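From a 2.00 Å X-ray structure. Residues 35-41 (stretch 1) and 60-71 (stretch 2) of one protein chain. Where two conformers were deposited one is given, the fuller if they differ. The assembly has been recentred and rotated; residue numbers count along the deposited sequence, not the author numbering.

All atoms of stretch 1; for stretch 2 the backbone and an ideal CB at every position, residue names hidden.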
# COMPACT_ATOMS: atom_id res chain seq x y z
N LYS A 35 11.38 -5.95 25.76
CA LYS A 35 11.08 -5.03 24.69
C LYS A 35 9.58 -4.93 24.45
O LYS A 35 9.07 -3.84 24.26
CB LYS A 35 11.76 -5.47 23.38
CG LYS A 35 11.57 -4.49 22.24
CD LYS A 35 12.39 -3.20 22.44
CE LYS A 35 11.82 -2.04 21.62
NZ LYS A 35 12.80 -0.93 21.39
N LEU A 36 8.87 -6.05 24.43
CA LEU A 36 7.42 -6.02 24.11
C LEU A 36 6.67 -5.25 25.18
O LEU A 36 5.87 -4.34 24.91
CB LEU A 36 6.86 -7.44 24.02
CG LEU A 36 7.12 -8.27 22.76
CD1 LEU A 36 6.50 -9.67 22.90
CD2 LEU A 36 6.55 -7.58 21.54
N LYS A 37 6.97 -5.65 26.41
CA LYS A 37 6.43 -5.03 27.61
C LYS A 37 6.68 -3.53 27.53
O LYS A 37 5.81 -2.73 27.88
CB LYS A 37 7.13 -5.60 28.85
CG LYS A 37 6.27 -5.83 30.09
CD LYS A 37 7.22 -6.13 31.31
CE LYS A 37 6.55 -5.95 32.69
NZ LYS A 37 7.54 -5.48 33.74
N SER A 38 7.87 -3.15 27.04
CA SER A 38 8.27 -1.74 26.99
C SER A 38 7.43 -0.92 26.00
O SER A 38 7.25 0.29 26.19
CB SER A 38 9.78 -1.60 26.69
OG SER A 38 10.04 -1.29 25.33
N LEU A 39 6.87 -1.57 24.98
CA LEU A 39 6.16 -0.82 23.91
C LEU A 39 4.66 -0.63 24.15
O LEU A 39 3.95 0.01 23.34
CB LEU A 39 6.39 -1.50 22.58
CG LEU A 39 7.82 -1.42 22.10
CD1 LEU A 39 7.95 -2.37 20.90
CD2 LEU A 39 8.25 0.04 21.76
N VAL A 40 4.19 -1.18 25.27
CA VAL A 40 2.75 -1.25 25.57
C VAL A 40 2.02 0.11 25.60
O VAL A 40 0.87 0.18 25.18
CB VAL A 40 2.51 -2.11 26.83
CG1 VAL A 40 1.22 -1.72 27.51
CG2 VAL A 40 2.53 -3.60 26.42
N ASP A 41 2.71 1.18 26.04
CA ASP A 41 2.13 2.52 26.16
C ASP A 41 2.59 3.47 25.03
O ASP A 41 2.39 4.68 25.10
CB ASP A 41 2.43 3.10 27.56
CG ASP A 41 3.57 2.34 28.28
OD1 ASP A 41 3.55 2.28 29.53
OD2 ASP A 41 4.47 1.81 27.57
N UNK A 60 1.23 -12.85 16.88
CA UNK A 60 0.48 -13.41 17.99
C UNK A 60 0.84 -12.68 19.28
O UNK A 60 -0.02 -12.24 20.03
CB UNK A 60 0.75 -14.91 18.12
N UNK A 61 2.13 -12.52 19.52
CA UNK A 61 2.54 -11.83 20.74
C UNK A 61 2.16 -10.35 20.72
O UNK A 61 1.83 -9.78 21.75
CB UNK A 61 4.05 -11.97 20.94
N UNK A 62 2.24 -9.72 19.55
CA UNK A 62 1.72 -8.37 19.39
C UNK A 62 0.24 -8.32 19.84
O UNK A 62 -0.19 -7.38 20.57
CB UNK A 62 1.86 -7.91 17.94
N UNK A 63 -0.57 -9.31 19.42
CA UNK A 63 -1.98 -9.35 19.85
C UNK A 63 -2.05 -9.49 21.35
O UNK A 63 -2.87 -8.87 22.01
CB UNK A 63 -2.73 -10.50 19.18
N UNK A 64 -1.19 -10.33 21.91
CA UNK A 64 -1.25 -10.52 23.37
C UNK A 64 -0.91 -9.22 24.10
O UNK A 64 -1.60 -8.85 25.03
CB UNK A 64 -0.29 -11.63 23.81
N UNK A 65 0.12 -8.50 23.64
CA UNK A 65 0.60 -7.25 24.31
C UNK A 65 -0.15 -5.96 23.92
O UNK A 65 -0.32 -5.07 24.75
CB UNK A 65 2.08 -7.05 23.99
N UNK A 66 -0.58 -5.85 22.67
CA UNK A 66 -1.21 -4.63 22.22
C UNK A 66 -2.70 -4.78 22.01
O UNK A 66 -3.40 -3.77 21.87
CB UNK A 66 -0.55 -4.15 20.92
N UNK A 67 -3.19 -6.02 21.97
CA UNK A 67 -4.62 -6.28 21.80
C UNK A 67 -4.91 -6.72 20.37
O UNK A 67 -4.35 -6.14 19.43
CB UNK A 67 -5.44 -5.04 22.15
N UNK A 68 -5.78 -7.75 20.18
CA UNK A 68 -6.02 -8.29 18.80
C UNK A 68 -6.65 -7.29 17.80
O UNK A 68 -6.58 -7.47 16.59
CB UNK A 68 -6.94 -9.51 18.90
N UNK A 69 -7.24 -6.23 18.34
CA UNK A 69 -7.92 -5.22 17.53
C UNK A 69 -6.95 -4.13 17.04
O UNK A 69 -7.34 -3.27 16.24
CB UNK A 69 -9.05 -4.58 18.34
N UNK A 70 -5.70 -4.15 17.49
CA UNK A 70 -4.74 -3.12 17.06
C UNK A 70 -4.47 -3.23 15.58
O UNK A 70 -4.20 -4.32 15.06
CB UNK A 70 -3.43 -3.24 17.84
N UNK A 71 -4.52 -2.09 14.91
CA UNK A 71 -4.23 -2.01 13.49
C UNK A 71 -2.77 -2.26 13.19
O UNK A 71 -1.87 -1.82 13.92
CB UNK A 71 -4.64 -0.64 12.94

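Position 60 is helical and its ideal CB has nothing of stretch 1 within 5.5 Å, so most helix-compatible residues would suit; the deposited residue is Thr60. Position 61 differs: its CB points toward stretch 1 and lies 3.9 Å from Leu36 CD1. An aliphatic chain would pack there, as would a longer polar one whose methylenes cover the leucine. It is Gln61, whose CB makes the contact.

At 62 the CB points sideways and reaches nothing within 5.5 Å, so only a long side chain could arrive at Leu36; leucine, methionine or an aromatic would serve. Phe62, with chi1 m, brings CE1 to 3.7 Å from Leu36 CD2, the methyl lying at the ring edge.

Positions 63 and 64 have no part of stretch 1 near their CB atoms and leave the choice wide. They are Ala63 and Glu64.

Position 65 faces stretch 1 directly. Its CB points toward stretch 1, 4.2 Å from Val40 CG2 and 4.7 Å from Leu36 O. A flat ring or a sizeable aliphatic group would fit. Tyr65 places its ring face against Leu36: CB of Leu36 is 3.6 Å from the ring centroid and 6° off the normal, a CH-pi contact. Leu36 CD1 approaches Tyr65 CE1 at 3.5 Å, while Val40 CG2 meets the ring edge, 3.9 Å from Tyr65 CD2.

The backbones come nearest at 66, where the CA of 66 is 6.2 Å from Val40 CA, yet the CB points sideways. A large apolar chain, aromatic or long aliphatic, would suit and could reach Leu39 and Val40. Phe66, chi1 m, extends its ring so that CZ lies 3.8 Å from Leu39 CB and CE1 lies 3.4 Å from Leu39 O, the carbonyl oxygen sitting at the ring edge.

Position 67 ends the helical conformation with phi 103° and psi 138°. A CB would jam against the preceding carbonyl O, which by itself calls for glycine, and Gly67 is present. It opens a type I turn closed by the hydrogen bond from N of 70 to Gly67 O, 3.1 Å. Within it, 68 (phi -63°) accepts proline, and 69 is unconstrained by stretch 1; they are Pro68 and Glu69.

At 70 the CB points toward stretch 1 from beyond 5.5 Å, and the carbonyls of Leu39 and Val40 offer acceptors to a long donor. Arg70 NH2 donates to water 1 (2.8 Å to its O), which in turn donates to Leu39 O at 3.1 Å, bridging the stretches.

Position 71, extended and remote from stretch 1, leaves the choice wide; it is Gln71.

Stretch 2, residues 60-71: TQFAEYFGPERQ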
# COMPACT_ATOMS: atom_id res chain seq x y z
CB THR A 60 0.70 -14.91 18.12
OG1 THR A 60 0.34 -15.51 16.86
CG2 THR A 60 -0.15 -15.43 19.21
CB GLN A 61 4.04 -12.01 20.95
CG GLN A 61 4.40 -13.48 21.10
CD GLN A 61 5.86 -13.70 21.48
OE1 GLN A 61 6.77 -13.34 20.73
NE2 GLN A 61 6.08 -14.28 22.65
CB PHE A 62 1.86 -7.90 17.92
CG PHE A 62 3.24 -7.38 17.53
CD1 PHE A 62 4.35 -7.50 18.37
CD2 PHE A 62 3.44 -6.77 16.28
CE1 PHE A 62 5.57 -7.01 17.99
CE2 PHE A 62 4.64 -6.28 15.93
CZ PHE A 62 5.71 -6.40 16.75
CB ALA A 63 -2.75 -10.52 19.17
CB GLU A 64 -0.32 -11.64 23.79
CG GLU A 64 -0.70 -12.99 23.25
CD GLU A 64 0.33 -14.03 23.61
OE1 GLU A 64 1.43 -13.67 24.05
OE2 GLU A 64 0.07 -15.22 23.46
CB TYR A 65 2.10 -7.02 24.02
CG TYR A 65 3.01 -7.84 24.87
CD1 TYR A 65 3.26 -9.17 24.59
CD2 TYR A 65 3.59 -7.28 26.02
CE1 TYR A 65 4.09 -9.93 25.40
CE2 TYR A 65 4.43 -8.03 26.85
CZ TYR A 65 4.68 -9.35 26.54
OH TYR A 65 5.51 -10.06 27.35
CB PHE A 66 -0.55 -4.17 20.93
CG PHE A 66 0.92 -4.02 21.06
CD1 PHE A 66 1.46 -3.07 21.91
CD2 PHE A 66 1.78 -4.89 20.42
CE1 PHE A 66 2.83 -2.96 22.08
CE2 PHE A 66 3.16 -4.80 20.59
CZ PHE A 66 3.68 -3.84 21.41
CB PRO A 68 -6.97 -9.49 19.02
CG PRO A 68 -7.42 -9.40 20.43
CD PRO A 68 -6.43 -8.55 21.21
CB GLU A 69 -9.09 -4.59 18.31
CG GLU A 69 -9.35 -5.15 19.73
CD GLU A 69 -8.15 -4.85 20.69
OE1 GLU A 69 -7.48 -5.80 21.13
OE2 GLU A 69 -7.85 -3.66 20.97
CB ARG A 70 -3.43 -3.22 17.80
CG ARG A 70 -2.44 -2.04 17.59
CD ARG A 70 -2.92 -0.72 18.28
NE ARG A 70 -2.86 -0.76 19.73
CZ ARG A 70 -1.78 -0.54 20.49
NH1 ARG A 70 -1.89 -0.63 21.81
NH2 ARG A 70 -0.58 -0.25 19.97
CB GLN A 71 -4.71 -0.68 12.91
CG GLN A 71 -6.22 -0.52 12.83
CD GLN A 71 -6.88 -1.50 11.82
OE1 GLN A 71 -6.36 -1.70 10.71
NE2 GLN A 71 -8.02 -2.07 12.18
O HOH W 1 1.35 0.70 21.80
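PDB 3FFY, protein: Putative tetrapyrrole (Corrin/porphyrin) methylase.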